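Local atomic coordinates of anthrone oxidase-like protein (Streptomyces ambofaciens, PDB entry 5F9P), a protein that probably acts as an oxygenase of atypical angucycline biosynthesis, cleaving a C-C bond in the oxidative opening of ring B. Residues A[47-52]-A[219-224]; A[93-98]-A[165-170]; A[117-122]-A[177-182]; A[126-131]-A[214-219]. One frame throughout, in Å; residues are numbered along the deposited sequence.

Contact 1. Residues A[47-52]-A[219-224]; sequences TVHSGV and NTYQVV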
loop_
_atom_site.group_PDB
_atom_site.type_symbol
_atom_site.label_atom_id
_atom_site.label_comp_id
_atom_site.label_asym_id
_atom_site.label_seq_id
_atom_site.Cartn_x
_atom_site.Cartn_y
_atom_site.Cartn_z
ATOM N N THR A 47 -4.423 -7.748 2.667
ATOM C CA THR A 47 -4.368 -7.976 1.229
ATOM C C THR A 47 -2.915 -8.016 0.792
ATOM O O THR A 47 -2.214 -7.000 0.860
ATOM C CB THR A 47 -5.128 -6.894 0.460
ATOM O OG1 THR A 47 -6.517 -6.970 0.797
ATOM C CG2 THR A 47 -4.975 -7.094 -1.059
ATOM N N VAL A 48 -2.466 -9.193 0.354
ATOM C CA VAL A 48 -1.055 -9.441 0.068
ATOM C C VAL A 48 -0.723 -9.096 -1.392
ATOM O O VAL A 48 -1.429 -9.524 -2.307
ATOM C CB VAL A 48 -0.686 -10.935 0.348
ATOM C CG1 VAL A 48 0.770 -11.220 0.013
ATOM C CG2 VAL A 48 -0.949 -11.285 1.805
ATOM N N HIS A 49 0.342 -8.326 -1.595
ATOM C CA HIS A 49 0.759 -7.895 -2.937
ATOM C C HIS A 49 2.130 -8.460 -3.268
ATOM O O HIS A 49 3.022 -8.475 -2.415
ATOM C CB HIS A 49 0.850 -6.372 -3.038
ATOM C CG HIS A 49 -0.421 -5.655 -2.702
ATOM N ND1 HIS A 49 -1.051 -5.784 -1.482
ATOM C CD2 HIS A 49 -1.154 -4.768 -3.411
ATOM C CE1 HIS A 49 -2.135 -5.027 -1.467
ATOM N NE2 HIS A 49 -2.214 -4.392 -2.621
ATOM N N SER A 50 2.291 -8.914 -4.513
ATOM C CA SER A 50 3.546 -9.474 -5.004
ATOM C C SER A 50 4.227 -8.499 -5.969
ATOM O O SER A 50 3.607 -8.059 -6.928
ATOM C CB SER A 50 3.260 -10.791 -5.740
ATOM O OG SER A 50 4.436 -11.281 -6.338
ATOM N N GLY A 51 5.488 -8.158 -5.716
ATOM C CA GLY A 51 6.162 -7.125 -6.492
ATOM C C GLY A 51 6.403 -7.495 -7.950
ATOM O O GLY A 51 6.724 -8.648 -8.246
ATOM N N VAL A 52 6.231 -6.524 -8.850
ATOM C CA VAL A 52 6.419 -6.734 -10.301
ATOM C C VAL A 52 7.676 -6.034 -10.842
ATOM O O VAL A 52 8.587 -6.692 -11.346
ATOM C CB VAL A 52 5.161 -6.309 -11.131
ATOM C CG1 VAL A 52 5.459 -6.315 -12.621
ATOM C CG2 VAL A 52 3.979 -7.221 -10.835
ATOM N N ASN A 219 7.068 0.964 -6.344
ATOM C CA ASN A 219 7.084 -0.379 -6.921
ATOM C C ASN A 219 5.694 -0.661 -7.456
ATOM O O ASN A 219 4.752 0.094 -7.178
ATOM C CB ASN A 219 7.536 -1.435 -5.893
ATOM C CG ASN A 219 7.969 -2.774 -6.550
ATOM O OD1 ASN A 219 8.071 -2.879 -7.773
ATOM N ND2 ASN A 219 8.229 -3.788 -5.724
ATOM N N THR A 220 5.567 -1.719 -8.246
ATOM C CA THR A 220 4.272 -2.100 -8.784
ATOM C C THR A 220 3.998 -3.517 -8.315
ATOM O O THR A 220 4.930 -4.234 -7.957
ATOM C CB THR A 220 4.257 -2.044 -10.316
ATOM O OG1 THR A 220 5.307 -2.877 -10.825
ATOM C CG2 THR A 220 4.479 -0.600 -10.806
ATOM N N TYR A 221 2.733 -3.924 -8.309
ATOM C CA TYR A 221 2.361 -5.187 -7.660
ATOM C C TYR A 221 1.188 -5.859 -8.345
ATOM O O TYR A 221 0.366 -5.202 -8.985
ATOM C CB TYR A 221 1.941 -4.947 -6.201
ATOM C CG TYR A 221 3.010 -4.375 -5.315
ATOM C CD1 TYR A 221 3.914 -5.203 -4.653
ATOM C CD2 TYR A 221 3.127 -3.003 -5.144
ATOM C CE1 TYR A 221 4.905 -4.667 -3.847
ATOM C CE2 TYR A 221 4.119 -2.455 -4.344
ATOM C CZ TYR A 221 4.999 -3.284 -3.694
ATOM O OH TYR A 221 5.987 -2.735 -2.894
ATOM N N GLN A 222 1.108 -7.176 -8.174
ATOM C CA GLN A 222 -0.122 -7.915 -8.416
ATOM C C GLN A 222 -0.710 -8.294 -7.054
ATOM O O GLN A 222 0.024 -8.688 -6.147
ATOM C CB GLN A 222 0.176 -9.184 -9.235
ATOM C CG GLN A 222 -1.044 -10.088 -9.454
ATOM C CD GLN A 222 -0.697 -11.484 -9.997
ATOM O OE1 GLN A 222 0.471 -11.887 -10.042
ATOM N NE2 GLN A 222 -1.722 -12.226 -10.400
ATOM N N VAL A 223 -2.019 -8.174 -6.885
ATOM C CA VAL A 223 -2.622 -8.633 -5.633
ATOM C C VAL A 223 -2.783 -10.136 -5.737
ATOM O O VAL A 223 -3.364 -10.615 -6.699
ATOM C CB VAL A 223 -3.995 -8.002 -5.356
ATOM C CG1 VAL A 223 -4.650 -8.683 -4.134
ATOM C CG2 VAL A 223 -3.860 -6.497 -5.134
ATOM N N VAL A 224 -2.270 -10.875 -4.755
ATOM C CA VAL A 224 -2.263 -12.335 -4.853
ATOM C C VAL A 224 -3.083 -13.049 -3.778
ATOM O O VAL A 224 -3.322 -14.240 -3.888
ATOM C CB VAL A 224 -0.813 -12.911 -4.874
ATOM C CG1 VAL A 224 -0.042 -12.421 -6.124
ATOM C CG2 VAL A 224 -0.069 -12.554 -3.591
#
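Tyr221 and His49 meet beta carbon to beta carbon, CB to CB at 3.6 Å, and their rings then part into an offset edge-to-face pair. The ring centroids of His49 and Tyr221 are 6.0 Å apart with planes at 86°, and it is the imidazole that turns its edge to the phenol face. His49 CG stands anti to its carbonyl carbon (chi1 -57°), which sets the ring beside the backbone N; from there His49 CD2 touches Val223 CG2 at 3.6 Å, the two side chains lying side by side. Tyr221 CD1 also lies 3.5 Å from Gly51 CA. These residues belong to neighbouring antiparallel strands of a closed eight-stranded barrel, consistent with the dimeric alpha/beta-barrel clan to which the antibiotic biosynthesis monooxygenase family belongs. The short segments run at 132°, a marked twist, with His49 opposite Val223 and Gly51 opposite Tyr221 as non-hydrogen-bonded pairs. Between them Ser50 and Gln222 form a hydrogen-bonded pair in which Ser50 N reaches Gln222 O at 2.8 Å. Ser50 and Gln222 point to the other face of the sheet, and Val48, Ser50 and Val224 touch helix 21-37, consistent with His49 and Tyr221 facing the barrel interior. There His49 NE2 bonds to Tyr177 OH. Val52 closes the strand end: its N donates to Thr220 O at 2.8 Å from above the carbonyl plane, while Val52 CB rests 3.4 Å from Thr220 OG1, a hydroxyl that is hydrogen-bonded to Tyr122 OH.

Contact 2. Residues A[93-98]-A[165-170]; sequences IRLMQN and RARGLE
The guanidinium of Arg167 has Leu95 over one face: Leu95 CD1 sits 4.1 Å above its plane, displaced toward the rim. Arg167 also makes a cation-pi contact with Tyr73 of helix 66-74. The guanidinium of Arg165 instead works at its edge, where NH1 donates to Gln97 OE1 at 3.0 Å with the acceptor in the guanidinium plane. The donor stands 42° out of the amide's carbonyl plane, and the two flat groups are turned 62° against each other. The first torsion of Arg165 (chi1 65°) sets CG between its backbone N and carbonyl carbon and puts Arg165 CG 3.6 Å from Gln97 CD. Beneath these groups, neighbouring strands 92-105 and 155-167 of the closed antiparallel barrel pair, with Leu95–Arg167 and Gln97–Arg165 as hydrogen-bonded pairs. Leu95 N reaches Arg167 O at 2.9 Å, whereas the bond from Arg165 N to Gln97 O is weak, at 3.4 Å. Leu95 and Gln97 lie on the face met by helix 66-74. The other face carries Met96, present as selenomethionine, whose CG meets Ala166 CB at 3.9 Å and whose SE meets Leu169 CD1 at 3.8 Å. Past the paired part, Gly168 turns the chain with a positive phi, and Arg94 CG lies 3.4 Å from Gly168 O.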
loop_
_atom_site.group_PDB
_atom_site.type_symbol
_atom_site.label_atom_id
_atom_site.label_comp_id
_atom_site.label_asym_id
_atom_site.label_seq_id
_atom_site.Cartn_x
_atom_site.Cartn_y
_atom_site.Cartn_z
ATOM N N ILE A 93 12.452 -3.619 5.858
ATOM C CA ILE A 93 11.110 -3.804 6.383
ATOM C C ILE A 93 10.597 -2.454 6.861
ATOM O O ILE A 93 11.259 -1.780 7.657
ATOM C CB ILE A 93 11.135 -4.743 7.593
ATOM C CG1 ILE A 93 11.522 -6.161 7.171
ATOM C CG2 ILE A 93 9.795 -4.707 8.330
ATOM C CD1 ILE A 93 11.903 -7.053 8.354
ATOM N N ARG A 94 9.430 -2.054 6.375
ATOM C CA ARG A 94 8.780 -0.839 6.850
ATOM C C ARG A 94 7.327 -1.142 7.172
ATOM O O ARG A 94 6.563 -1.560 6.295
ATOM C CB ARG A 94 8.860 0.283 5.810
ATOM C CG ARG A 94 10.193 1.028 5.796
ATOM C CD ARG A 94 10.928 0.812 4.501
ATOM N NE ARG A 94 11.148 2.067 3.788
ATOM C CZ ARG A 94 11.508 2.153 2.509
ATOM N NH1 ARG A 94 11.670 1.050 1.777
ATOM N NH2 ARG A 94 11.683 3.348 1.954
ATOM N N LEU A 95 6.953 -0.947 8.432
ATOM C CA LEU A 95 5.590 -1.209 8.864
ATOM C C LEU A 95 4.963 0.133 9.162
ATOM O O LEU A 95 5.298 0.778 10.168
ATOM C CB LEU A 95 5.564 -2.098 10.112
ATOM C CG LEU A 95 6.489 -3.314 10.183
ATOM C CD1 LEU A 95 6.364 -3.948 11.565
ATOM C CD2 LEU A 95 6.198 -4.345 9.094
HETATM N N MSE A 96 4.050 0.550 8.290
HETATM C CA MSE A 96 3.605 1.934 8.268
HETATM C C MSE A 96 2.142 2.098 8.656
HETATM O O MSE A 96 1.267 1.462 8.080
HETATM C CB MSE A 96 3.847 2.517 6.876
HETATM C CG MSE A 96 5.325 2.689 6.520
HETATM SE SE MSE A 96 5.555 3.064 4.620
HETATM C CE MSE A 96 4.981 1.311 3.930
ATOM N N GLN A 97 1.877 2.969 9.626
ATOM C CA GLN A 97 0.511 3.209 10.070
ATOM C C GLN A 97 -0.006 4.499 9.455
ATOM O O GLN A 97 0.662 5.532 9.516
ATOM C CB GLN A 97 0.449 3.272 11.604
ATOM C CG GLN A 97 1.096 2.066 12.282
ATOM C CD GLN A 97 1.148 2.197 13.800
ATOM O OE1 GLN A 97 0.248 2.759 14.411
ATOM N NE2 GLN A 97 2.207 1.679 14.408
ATOM N N ASN A 98 -1.200 4.441 8.871
ATOM C CA ASN A 98 -1.728 5.540 8.079
ATOM C C ASN A 98 -3.195 5.790 8.323
ATOM O O ASN A 98 -3.913 4.935 8.844
ATOM C CB ASN A 98 -1.594 5.221 6.584
ATOM C CG ASN A 98 -0.270 4.600 6.244
ATOM O OD1 ASN A 98 0.698 5.300 5.947
ATOM N ND2 ASN A 98 -0.209 3.274 6.306
ATOM N N ARG A 165 2.754 7.139 11.701
ATOM C CA ARG A 165 3.958 6.715 12.401
ATOM C C ARG A 165 4.389 5.402 11.762
ATOM O O ARG A 165 3.615 4.789 11.031
ATOM C CB ARG A 165 3.664 6.527 13.894
ATOM C CG ARG A 165 2.691 5.410 14.187
ATOM C CD ARG A 165 2.196 5.466 15.630
ATOM N NE ARG A 165 1.331 6.616 15.865
ATOM C CZ ARG A 165 0.028 6.648 15.594
ATOM N NH1 ARG A 165 -0.577 5.586 15.072
ATOM N NH2 ARG A 165 -0.673 7.748 15.837
ATOM N N ALA A 166 5.615 4.961 12.012
ATOM C CA ALA A 166 6.116 3.799 11.290
ATOM C C ALA A 166 7.262 3.133 12.013
ATOM O O ALA A 166 8.002 3.789 12.724
ATOM C CB ALA A 166 6.555 4.205 9.884
ATOM N N ARG A 167 7.406 1.828 11.823
ATOM C CA ARG A 167 8.601 1.125 12.272
ATOM C C ARG A 167 9.476 0.886 11.062
ATOM O O ARG A 167 9.035 0.286 10.085
ATOM C CB ARG A 167 8.230 -0.193 12.961
ATOM C CG ARG A 167 7.299 0.012 14.167
ATOM C CD ARG A 167 6.740 -1.289 14.710
ATOM N NE ARG A 167 7.816 -2.208 15.058
ATOM C CZ ARG A 167 7.654 -3.345 15.725
ATOM N NH1 ARG A 167 6.445 -3.714 16.129
ATOM N NH2 ARG A 167 8.707 -4.107 15.995
ATOM N N GLY A 168 10.708 1.378 11.107
ATOM C CA GLY A 168 11.625 1.194 10.003
ATOM C C GLY A 168 11.644 2.389 9.072
ATOM O O GLY A 168 12.312 2.374 8.046
ATOM N N LEU A 169 10.901 3.427 9.425
ATOM C CA LEU A 169 10.872 4.656 8.635
ATOM C C LEU A 169 10.661 5.827 9.593
ATOM O O LEU A 169 9.755 5.799 10.427
ATOM C CB LEU A 169 9.749 4.593 7.590
ATOM C CG LEU A 169 9.478 5.781 6.655
ATOM C CD1 LEU A 169 8.300 5.489 5.743
ATOM C CD2 LEU A 169 9.208 7.050 7.434
ATOM N N GLU A 170 11.507 6.844 9.492
ATOM C CA GLU A 170 11.376 8.007 10.359
ATOM C C GLU A 170 11.014 9.264 9.580
ATOM O O GLU A 170 11.289 9.366 8.393
ATOM C CB GLU A 170 12.649 8.228 11.178
ATOM C CG GLU A 170 12.572 7.625 12.582
ATOM C CD GLU A 170 11.383 8.158 13.396
ATOM O OE1 GLU A 170 10.753 9.164 12.977
ATOM O OE2 GLU A 170 11.081 7.565 14.459
#

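Contact 3. Residues A[117-122]-A[177-182]; sequences PGRDDY and YSQWDS
Tyr122 and Trp180 form an antiparallel hydrogen-bonded pair where strand 122-130 of the barrel begins and strand 172-180 ends. The bridge has two backbone bonds, Tyr122 N to Trp180 O at 3.0 Å and Trp180 N to Tyr122 O at 2.9 Å, the second clearly bent, with 136° at the hydrogen. Tyr122 O also lies in the plane of the indole, at its edge. This is the close-packed part. On one flank, Asp121 and Gln179 stack carboxylate against amide, with planes 21° apart and Asp121 CG 3.7 Å from Gln179 CD. Both groups are tied down by others: Asp121 OD1 forms a salt bridge with Arg119 NH1 at 2.8 Å, weak as a hydrogen bond because of its poor angle, and another with Arg156, and Gln179 NE2 donates to Glu114 O. On the other flank, Tyr122 CG stands anti to the backbone N (chi1 -168°), which puts Tyr122 CG 3.8 Å from Ser182 C. Ser182 is itself the N-cap of helix 183-190, its OG accepting from Ala185 N. The exposed side is looser. Asp120 and Asp181 diverge there, and their backbones are joined by a water that donates to Asp120 O at 2.8 Å and to Asp181 O at 3.0 Å. Trp180, by contrast, lies against Trp186 and Tyr189, on the same face of the sheet as Tyr122, and its indole NE1 donates to Ser178 OG at 2.9 Å, the oxygen lying slightly out of the ring plane.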
loop_
_atom_site.group_PDB
_atom_site.type_symbol
_atom_site.label_atom_id
_atom_site.label_comp_id
_atom_site.label_asym_id
_atom_site.label_seq_id
_atom_site.Cartn_x
_atom_site.Cartn_y
_atom_site.Cartn_z
ATOM N N PRO A 117 -7.703 -10.084 -5.252
ATOM C CA PRO A 117 -7.025 -10.817 -6.333
ATOM C C PRO A 117 -7.913 -10.984 -7.561
ATOM O O PRO A 117 -7.397 -11.187 -8.666
ATOM C CB PRO A 117 -6.721 -12.191 -5.714
ATOM C CG PRO A 117 -7.082 -12.084 -4.240
ATOM C CD PRO A 117 -8.008 -10.932 -4.084
ATOM N N GLY A 118 -9.226 -10.880 -7.370
ATOM C CA GLY A 118 -10.174 -11.075 -8.456
ATOM C C GLY A 118 -10.328 -9.915 -9.435
ATOM O O GLY A 118 -10.895 -10.087 -10.515
ATOM N N ARG A 119 -9.833 -8.735 -9.071
ATOM C CA ARG A 119 -10.005 -7.556 -9.914
ATOM C C ARG A 119 -8.957 -7.464 -11.016
ATOM O O ARG A 119 -9.132 -6.752 -12.009
ATOM C CB ARG A 119 -9.909 -6.291 -9.069
ATOM C CG ARG A 119 -10.595 -6.354 -7.729
ATOM C CD ARG A 119 -10.688 -4.952 -7.150
ATOM N NE ARG A 119 -11.855 -4.235 -7.649
ATOM C CZ ARG A 119 -11.836 -3.268 -8.566
ATOM N NH1 ARG A 119 -10.700 -2.857 -9.125
ATOM N NH2 ARG A 119 -12.977 -2.703 -8.924
ATOM N N ASP A 120 -7.842 -8.149 -10.815
ATOM C CA ASP A 120 -6.694 -7.992 -11.702
ATOM C C ASP A 120 -6.231 -6.539 -11.849
ATOM O O ASP A 120 -5.819 -6.105 -12.926
ATOM C CB ASP A 120 -6.978 -8.615 -13.061
ATOM C CG ASP A 120 -7.007 -10.119 -12.997
ATOM O OD1 ASP A 120 -6.491 -10.675 -12.000
ATOM O OD2 ASP A 120 -7.540 -10.744 -13.935
ATOM N N ASP A 121 -6.282 -5.798 -10.751
ATOM C CA ASP A 121 -5.722 -4.456 -10.710
ATOM C C ASP A 121 -4.206 -4.489 -10.800
ATOM O O ASP A 121 -3.554 -5.086 -9.933
ATOM C CB ASP A 121 -6.093 -3.809 -9.387
ATOM C CG ASP A 121 -7.578 -3.576 -9.258
ATOM O OD1 ASP A 121 -8.139 -2.941 -10.174
ATOM O OD2 ASP A 121 -8.177 -4.028 -8.255
ATOM N N TYR A 122 -3.640 -3.845 -11.821
ATOM C CA TYR A 122 -2.206 -3.540 -11.800
ATOM C C TYR A 122 -1.996 -2.415 -10.780
ATOM O O TYR A 122 -2.537 -1.313 -10.925
ATOM C CB TYR A 122 -1.672 -3.149 -13.181
ATOM C CG TYR A 122 -0.154 -3.116 -13.243
ATOM C CD1 TYR A 122 0.574 -4.294 -13.341
ATOM C CD2 TYR A 122 0.550 -1.912 -13.170
ATOM C CE1 TYR A 122 1.956 -4.287 -13.378
ATOM C CE2 TYR A 122 1.937 -1.898 -13.209
ATOM C CZ TYR A 122 2.634 -3.092 -13.321
ATOM O OH TYR A 122 4.014 -3.105 -13.354
ATOM N N TYR A 177 -1.349 5.187 -3.697
ATOM C CA TYR A 177 -1.670 3.794 -4.034
ATOM C C TYR A 177 -2.746 3.820 -5.116
ATOM O O TYR A 177 -3.866 4.251 -4.859
ATOM C CB TYR A 177 -2.166 3.067 -2.774
ATOM C CG TYR A 177 -2.620 1.628 -2.949
ATOM C CD1 TYR A 177 -3.885 1.330 -3.435
ATOM C CD2 TYR A 177 -1.785 0.567 -2.601
ATOM C CE1 TYR A 177 -4.308 0.007 -3.582
ATOM C CE2 TYR A 177 -2.193 -0.746 -2.741
ATOM C CZ TYR A 177 -3.454 -1.025 -3.229
ATOM O OH TYR A 177 -3.855 -2.342 -3.364
ATOM N N SER A 178 -2.395 3.407 -6.333
ATOM C CA SER A 178 -3.317 3.471 -7.460
ATOM C C SER A 178 -3.536 2.125 -8.172
ATOM O O SER A 178 -2.684 1.233 -8.127
ATOM C CB SER A 178 -2.897 4.560 -8.466
ATOM O OG SER A 178 -1.603 4.355 -9.016
ATOM N N GLN A 179 -4.689 2.003 -8.826
ATOM C CA GLN A 179 -5.065 0.808 -9.581
ATOM C C GLN A 179 -5.244 1.113 -11.073
ATOM O O GLN A 179 -5.843 2.129 -11.441
ATOM C CB GLN A 179 -6.374 0.233 -9.042
ATOM C CG GLN A 179 -6.324 -0.167 -7.578
ATOM C CD GLN A 179 -7.683 -0.605 -7.062
ATOM O OE1 GLN A 179 -8.711 -0.038 -7.432
ATOM N NE2 GLN A 179 -7.693 -1.627 -6.216
ATOM N N TRP A 180 -4.756 0.205 -11.920
ATOM C CA TRP A 180 -4.738 0.406 -13.362
ATOM C C TRP A 180 -5.245 -0.850 -14.098
ATOM O O TRP A 180 -5.238 -1.947 -13.531
ATOM C CB TRP A 180 -3.308 0.754 -13.799
ATOM C CG TRP A 180 -2.821 2.040 -13.190
ATOM C CD1 TRP A 180 -2.275 2.218 -11.943
ATOM C CD2 TRP A 180 -2.844 3.325 -13.808
ATOM N NE1 TRP A 180 -1.959 3.547 -11.754
ATOM C CE2 TRP A 180 -2.315 4.249 -12.879
ATOM C CE3 TRP A 180 -3.277 3.791 -15.058
ATOM C CZ2 TRP A 180 -2.197 5.608 -13.164
ATOM C CZ3 TRP A 180 -3.160 5.149 -15.341
ATOM C CH2 TRP A 180 -2.621 6.036 -14.395
ATOM N N ASP A 181 -5.688 -0.686 -15.348
ATOM C CA ASP A 181 -6.199 -1.811 -16.138
ATOM C C ASP A 181 -5.135 -2.854 -16.379
ATOM O O ASP A 181 -5.431 -4.043 -16.465
ATOM C CB ASP A 181 -6.715 -1.350 -17.508
ATOM C CG ASP A 181 -8.083 -0.709 -17.434
ATOM O OD1 ASP A 181 -8.729 -0.840 -16.376
ATOM O OD2 ASP A 181 -8.517 -0.083 -18.439
ATOM N N SER A 182 -3.900 -2.396 -16.535
ATOM C CA SER A 182 -2.808 -3.264 -16.936
ATOM C C SER A 182 -1.465 -2.584 -16.734
ATOM O O SER A 182 -1.397 -1.372 -16.543
ATOM C CB SER A 182 -2.951 -3.627 -18.413
ATOM O OG SER A 182 -2.896 -2.465 -19.224
HETATM O O HOH W 1 -6.959 -6.444 -15.457
#

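Contact 4. Residues A[126-131]-A[214-219]; sequences TVFPVT and GEPYSN
Pro216 and Pro129 pack at the apolar centre, Pro129 CD lying 3.7 Å from Pro216 CA. Pro216 CB reaches Phe128 CD2 obliquely, at 4.2 Å, and the Pro216 and Thr126 side chains lie side by side. The threonine methyl in turn covers one face of the Phe128 ring: Thr126 CG2 is 3.4 Å above the plane, shifted off the ring centre. On the opposite face of the sheet, Val127 CG1, placed between its backbone N and carbonyl carbon (chi1 48°), meets Tyr217 CB at 3.7 Å and lies near the plane of the phenol ring at its edge. The underlying motif is an antiparallel pairing of barrel strands 122-130 and 217-228, whose short segments run at 173°. Val127 and Tyr217 form its hydrogen-bonded pair, with Val127 N to Tyr217 O at 2.9 Å and Tyr217 N to Val127 O at 3.1 Å. Farther out, residues 214-216 are loop leading into strand 217-228, and the Pro129 ring lies against the backbone of Gly214, with CG 3.8 Å from Gly214 C. At the other, more polar end, Thr126 faces the exposed Ser218, and Thr126 OG1 comes within 3.2 Å of Ser218 CB.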
loop_
_atom_site.group_PDB
_atom_site.type_symbol
_atom_site.label_atom_id
_atom_site.label_comp_id
_atom_site.label_asym_id
_atom_site.label_seq_id
_atom_site.Cartn_x
_atom_site.Cartn_y
_atom_site.Cartn_z
ATOM N N THR A 126 3.816 4.175 -4.160
ATOM C CA THR A 126 4.939 5.045 -3.831
ATOM C C THR A 126 4.774 5.581 -2.423
ATOM O O THR A 126 3.706 6.075 -2.060
ATOM C CB THR A 126 5.052 6.263 -4.788
ATOM O OG1 THR A 126 5.179 5.807 -6.139
ATOM C CG2 THR A 126 6.279 7.102 -4.432
ATOM N N VAL A 127 5.831 5.484 -1.630
ATOM C CA VAL A 127 5.863 6.159 -0.337
ATOM C C VAL A 127 6.844 7.315 -0.449
ATOM O O VAL A 127 8.019 7.107 -0.797
ATOM C CB VAL A 127 6.267 5.213 0.813
ATOM C CG1 VAL A 127 7.487 4.408 0.439
ATOM C CG2 VAL A 127 6.518 6.006 2.096
ATOM N N PHE A 128 6.349 8.528 -0.196
ATOM C CA PHE A 128 7.170 9.741 -0.278
ATOM C C PHE A 128 7.528 10.224 1.114
ATOM O O PHE A 128 6.637 10.577 1.896
ATOM C CB PHE A 128 6.416 10.902 -0.934
ATOM C CG PHE A 128 5.809 10.593 -2.288
ATOM C CD1 PHE A 128 4.570 9.996 -2.386
ATOM C CD2 PHE A 128 6.451 10.978 -3.452
ATOM C CE1 PHE A 128 3.993 9.741 -3.626
ATOM C CE2 PHE A 128 5.887 10.729 -4.687
ATOM C CZ PHE A 128 4.647 10.114 -4.778
ATOM N N PRO A 129 8.828 10.253 1.442
ATOM C CA PRO A 129 9.189 11.005 2.648
ATOM C C PRO A 129 9.014 12.489 2.318
ATOM O O PRO A 129 9.419 12.919 1.238
ATOM C CB PRO A 129 10.671 10.657 2.858
ATOM C CG PRO A 129 11.167 10.297 1.507
ATOM C CD PRO A 129 10.001 9.693 0.753
ATOM N N VAL A 130 8.395 13.248 3.213
ATOM C CA VAL A 130 8.166 14.674 2.969
ATOM C C VAL A 130 8.628 15.505 4.156
ATOM O O VAL A 130 8.855 14.983 5.247
ATOM C CB VAL A 130 6.671 14.965 2.724
ATOM C CG1 VAL A 130 6.182 14.237 1.456
ATOM C CG2 VAL A 130 5.868 14.547 3.927
ATOM N N THR A 131 8.780 16.804 3.939
ATOM C CA THR A 131 9.107 17.700 5.027
ATOM C C THR A 131 7.884 17.776 5.912
ATOM O O THR A 131 6.751 17.677 5.425
ATOM C CB THR A 131 9.470 19.106 4.524
ATOM O OG1 THR A 131 8.356 19.654 3.818
ATOM C CG2 THR A 131 10.680 19.050 3.589
ATOM N N GLY A 214 14.014 13.208 0.687
ATOM C CA GLY A 214 14.688 11.918 0.645
ATOM C C GLY A 214 14.226 11.123 -0.561
ATOM O O GLY A 214 13.367 11.589 -1.307
ATOM N N GLU A 215 14.789 9.936 -0.760
ATOM C CA GLU A 215 14.433 9.111 -1.906
ATOM C C GLU A 215 13.075 8.456 -1.670
ATOM O O GLU A 215 12.879 7.761 -0.670
ATOM C CB GLU A 215 15.511 8.042 -2.181
ATOM C CG GLU A 215 15.237 7.221 -3.467
ATOM C CD GLU A 215 16.323 6.192 -3.817
ATOM O OE1 GLU A 215 16.196 5.538 -4.884
ATOM O OE2 GLU A 215 17.294 6.031 -3.040
ATOM N N PRO A 216 12.115 8.704 -2.566
ATOM C CA PRO A 216 10.852 7.963 -2.442
ATOM C C PRO A 216 11.076 6.498 -2.813
ATOM O O PRO A 216 12.058 6.188 -3.501
ATOM C CB PRO A 216 9.936 8.644 -3.469
ATOM C CG PRO A 216 10.610 9.992 -3.775
ATOM C CD PRO A 216 12.071 9.728 -3.626
ATOM N N TYR A 217 10.207 5.609 -2.344
ATOM C CA TYR A 217 10.245 4.217 -2.775
ATOM C C TYR A 217 8.992 3.925 -3.587
ATOM O O TYR A 217 7.868 4.133 -3.120
ATOM C CB TYR A 217 10.344 3.232 -1.595
ATOM C CG TYR A 217 10.244 1.773 -2.047
ATOM C CD1 TYR A 217 11.384 1.043 -2.361
ATOM C CD2 TYR A 217 9.010 1.156 -2.208
ATOM C CE1 TYR A 217 11.298 -0.266 -2.793
ATOM C CE2 TYR A 217 8.906 -0.151 -2.638
ATOM C CZ TYR A 217 10.057 -0.860 -2.924
ATOM O OH TYR A 217 9.975 -2.159 -3.355
ATOM N N SER A 218 9.178 3.450 -4.810
ATOM C CA SER A 218 8.029 3.048 -5.598
ATOM C C SER A 218 8.193 1.624 -6.112
ATOM O O SER A 218 9.316 1.114 -6.256
ATOM C CB SER A 218 7.761 4.047 -6.732
ATOM O OG SER A 218 8.804 4.020 -7.667
ATOM N N ASN A 219 7.068 0.964 -6.344
ATOM C CA ASN A 219 7.084 -0.379 -6.921
ATOM C C ASN A 219 5.694 -0.661 -7.456
ATOM O O ASN A 219 4.752 0.094 -7.178
ATOM C CB ASN A 219 7.536 -1.435 -5.893
ATOM C CG ASN A 219 7.969 -2.774 -6.550
ATOM O OD1 ASN A 219 8.071 -2.879 -7.773
ATOM N ND2 ASN A 219 8.229 -3.788 -5.724
#

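All four contacts belong to one closed barrel. Contacts 1 and 4 follow each other along strand 217-228, share Asn219 and have centres 18 Å apart. Contacts 1 and 3, with centres 9 Å apart, are linked by side chains: probable hydrogen bonds join His49 NE2 to Tyr177 OH at 2.7 Å and Thr220 OG1 to Tyr122 OH at 2.8 Å. Contact 2 meets contact 4 through packing, Met96 SE lying 4.0 Å from Val127 CG2, but sits across the chain's centre from contact 3, about 24 Å between centres. Bound glycerol, probably from crystallisation, lies about 5 Å from the side chains of Ser178 (contact 3) and Phe128 (contact 4).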